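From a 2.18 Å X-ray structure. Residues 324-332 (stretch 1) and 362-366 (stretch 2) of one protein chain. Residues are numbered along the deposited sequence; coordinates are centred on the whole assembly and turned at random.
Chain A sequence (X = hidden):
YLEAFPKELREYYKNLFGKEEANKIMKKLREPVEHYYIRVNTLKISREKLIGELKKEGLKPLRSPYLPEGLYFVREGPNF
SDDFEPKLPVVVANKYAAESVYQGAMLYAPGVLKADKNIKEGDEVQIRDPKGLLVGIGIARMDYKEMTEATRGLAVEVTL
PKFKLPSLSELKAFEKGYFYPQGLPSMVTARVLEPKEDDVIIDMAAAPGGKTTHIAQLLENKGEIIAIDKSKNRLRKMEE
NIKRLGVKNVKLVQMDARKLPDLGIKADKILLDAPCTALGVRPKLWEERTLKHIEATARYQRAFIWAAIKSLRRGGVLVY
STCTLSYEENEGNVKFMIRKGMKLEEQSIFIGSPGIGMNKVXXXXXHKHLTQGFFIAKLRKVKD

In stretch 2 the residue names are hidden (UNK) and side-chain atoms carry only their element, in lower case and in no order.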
# COMPACT_ATOMS: atom_id res chain seq x y z
N THR A 324 -5.79 -6.69 -2.37
CA THR A 324 -5.79 -7.72 -3.40
C THR A 324 -7.11 -7.72 -4.16
O THR A 324 -8.11 -7.21 -3.69
CB THR A 324 -5.54 -9.12 -2.80
OG1 THR A 324 -5.09 -10.00 -3.83
CG2 THR A 324 -6.80 -9.68 -2.17
N LEU A 325 -7.08 -8.28 -5.36
CA LEU A 325 -8.25 -8.27 -6.24
C LEU A 325 -9.07 -9.56 -6.20
O LEU A 325 -10.22 -9.57 -6.65
CB LEU A 325 -7.80 -8.01 -7.67
CG LEU A 325 -7.11 -6.67 -7.90
CD1 LEU A 325 -6.32 -6.71 -9.20
CD2 LEU A 325 -8.14 -5.57 -7.93
N SER A 326 -8.50 -10.64 -5.66
CA SER A 326 -9.11 -11.96 -5.78
C SER A 326 -10.49 -12.03 -5.14
O SER A 326 -10.79 -11.32 -4.18
CB SER A 326 -8.21 -13.04 -5.16
OG SER A 326 -8.31 -13.03 -3.75
N TYR A 327 -11.35 -12.88 -5.71
CA TYR A 327 -12.66 -13.11 -5.13
C TYR A 327 -12.54 -13.84 -3.80
O TYR A 327 -13.16 -13.44 -2.81
CB TYR A 327 -13.55 -13.92 -6.09
CG TYR A 327 -14.96 -14.07 -5.58
CD1 TYR A 327 -15.93 -13.13 -5.87
CD2 TYR A 327 -15.32 -15.16 -4.79
CE1 TYR A 327 -17.23 -13.27 -5.39
CE2 TYR A 327 -16.60 -15.31 -4.31
CZ TYR A 327 -17.55 -14.36 -4.62
OH TYR A 327 -18.83 -14.51 -4.14
N GLU A 328 -11.76 -14.92 -3.79
CA GLU A 328 -11.67 -15.82 -2.65
C GLU A 328 -11.22 -15.11 -1.36
O GLU A 328 -11.75 -15.37 -0.29
CB GLU A 328 -10.70 -16.98 -2.94
CG GLU A 328 -11.19 -17.99 -3.97
CD GLU A 328 -10.97 -17.53 -5.41
OE1 GLU A 328 -10.42 -16.42 -5.60
OE2 GLU A 328 -11.33 -18.28 -6.34
N GLU A 329 -10.26 -14.19 -1.48
CA GLU A 329 -9.74 -13.48 -0.31
C GLU A 329 -10.68 -12.36 0.12
O GLU A 329 -10.53 -11.81 1.21
CB GLU A 329 -8.36 -12.90 -0.59
CG GLU A 329 -7.28 -13.91 -0.90
CD GLU A 329 -6.00 -13.26 -1.39
OE1 GLU A 329 -5.24 -12.72 -0.55
OE2 GLU A 329 -5.75 -13.27 -2.61
N ASN A 330 -11.64 -12.04 -0.73
CA ASN A 330 -12.49 -10.88 -0.49
C ASN A 330 -13.96 -11.25 -0.28
O ASN A 330 -14.36 -11.57 0.84
CB ASN A 330 -12.34 -9.89 -1.63
CG ASN A 330 -10.96 -9.27 -1.67
OD1 ASN A 330 -10.33 -9.08 -0.63
ND2 ASN A 330 -10.48 -8.95 -2.87
N GLU A 331 -14.75 -11.20 -1.34
CA GLU A 331 -16.17 -11.53 -1.23
C GLU A 331 -16.37 -12.95 -0.69
O GLU A 331 -17.29 -13.20 0.09
CB GLU A 331 -16.88 -11.37 -2.58
CG GLU A 331 -17.11 -9.91 -2.99
CD GLU A 331 -15.94 -9.33 -3.77
OE1 GLU A 331 -14.85 -9.95 -3.78
OE2 GLU A 331 -16.11 -8.24 -4.36
N GLY A 332 -15.50 -13.86 -1.11
CA GLY A 332 -15.56 -15.24 -0.64
C GLY A 332 -15.40 -15.36 0.86
O GLY A 332 -16.11 -16.11 1.51
N UNK A 362 -16.92 -2.51 -0.46
CA UNK A 362 -16.40 -1.46 -1.33
C UNK A 362 -15.08 -1.88 -1.98
O UNK A 362 -14.11 -2.19 -1.29
c UNK A 362 -16.21 -0.17 -0.53
c UNK A 362 -15.81 1.03 -1.37
c UNK A 362 -15.77 2.32 -0.58
o UNK A 362 -15.61 3.39 -1.16
n UNK A 362 -15.89 2.22 0.74
N UNK A 363 -15.06 -1.86 -3.31
CA UNK A 363 -13.85 -2.21 -4.04
C UNK A 363 -13.24 -0.99 -4.72
O UNK A 363 -13.95 -0.08 -5.13
c UNK A 363 -13.87 -4.71 -4.62
c UNK A 363 -14.20 -5.70 -5.72
n UNK A 363 -12.49 -8.93 -5.42
c UNK A 363 -12.73 -7.67 -5.77
n UNK A 363 -13.85 -7.07 -5.38
n UNK A 363 -11.85 -7.01 -6.52
c UNK A 363 -14.13 -3.28 -5.09
N UNK A 364 -11.92 -0.99 -4.82
CA UNK A 364 -11.19 0.02 -5.56
C UNK A 364 -10.44 -0.64 -6.71
O UNK A 364 -9.87 -1.72 -6.56
c UNK A 364 -11.18 3.00 -3.96
c UNK A 364 -12.19 3.34 -1.81
c UNK A 364 -10.23 0.78 -4.65
c UNK A 364 -11.29 1.20 -2.41
c UNK A 364 -10.92 1.68 -3.65
c UNK A 364 -11.93 2.02 -1.49
c UNK A 364 -11.81 3.84 -3.05
N UNK A 365 -10.49 0.00 -7.87
CA UNK A 365 -9.80 -0.48 -9.06
C UNK A 365 -8.85 0.58 -9.57
O UNK A 365 -9.16 1.77 -9.51
o UNK A 365 -14.17 -5.23 -8.88
c UNK A 365 -10.81 -0.85 -10.15
c UNK A 365 -11.71 -2.01 -9.80
c UNK A 365 -11.27 -3.32 -9.97
c UNK A 365 -13.36 -4.16 -9.18
c UNK A 365 -12.99 -1.80 -9.32
c UNK A 365 -12.09 -4.39 -9.66
c UNK A 365 -13.82 -2.87 -9.01
N UNK A 366 -7.68 0.16 -10.09
CA UNK A 366 -6.69 1.13 -10.57
C UNK A 366 -7.17 1.97 -11.76
O UNK A 366 -6.85 3.16 -11.84
c UNK A 366 -7.22 -1.23 -10.25
c UNK A 366 -6.08 -1.10 -11.22
c UNK A 366 -5.49 0.25 -10.97

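Position 362 carries three side-chain carbons in an unbranched run, the third bearing one oxygen and one nitrogen. Its CA-to-CB bond is directed away from stretch 1, and it touches nothing there. A terminal amide on a two-carbon spacer makes the residue Gln362. It lies on the strand, and its amide is hydrogen-bonded elsewhere in the structure.

Position 363 has three carbons, a nitrogen, then a carbon holding two more nitrogens: a long chain with a three-nitrogen head. Its CB points toward stretch 1, and the nitrogens reach the backbone oxygen of Leu325 and the carboxylate of Glu331. Only a guanidinium fits, and this is Arg363. Its NE gives a hydrogen bond to OE2 of Glu331 at 2.7 Å and its NH2 one to OE1 of Glu331 at 3.0 Å, a two-pronged salt bridge. NH2 of Arg363 also donates to O of Leu325 at 2.7 Å, while NH1 of Arg363 adds a weak bond to the same O of Leu325 at 3.0 Å. Chi2 and chi3 are both t, which extends the chain to bring its head to these acceptors.

Position 364 shows one carbon and then a six-carbon ring with no heteroatom. The ring leads away from stretch 1, and the backbone makes the contact: O of 364 sits 4.4 Å from CD2 of Leu325. The residue is Phe364.

At position 365 one carbon again precedes a six-carbon ring, now bearing an oxygen. The CA-to-CB bond runs sideways, but the ring comes nearer, one of its carbons lying 4.4 Å from CD2 of Leu325. This is Tyr365, and the carbon is CD1, in a loose apolar contact.

Position 366 has three carbons closing a ring onto the backbone nitrogen, and makes no close contact with stretch 1. It is Pro366, beginning a helix for which Tyr365 is the N-cap residue.

The contact is small, 250 Å² over both sides, and its polar part rests on one buried arginine. The guanidinium meets a carboxylate and a backbone carbonyl near its own plane, where N-H groups can aim at acceptors. Glu331 supplies the charge from the first turn of its helix; Leu325 supplies the carbonyl from the loop and a methyl, CD2, that packs against the Tyr365 ring. Asn330 ND2 lies 3.2 Å from NH2 of Arg363, but both are donors and do not bond; ND2 of Asn330 instead donates to O of Thr324 at 3.1 Å. The rule: a buried charge is answered by a matched carboxylate, with a backbone carbonyl taking further N-H groups.

Stretch 2 (362-366) QRFYP
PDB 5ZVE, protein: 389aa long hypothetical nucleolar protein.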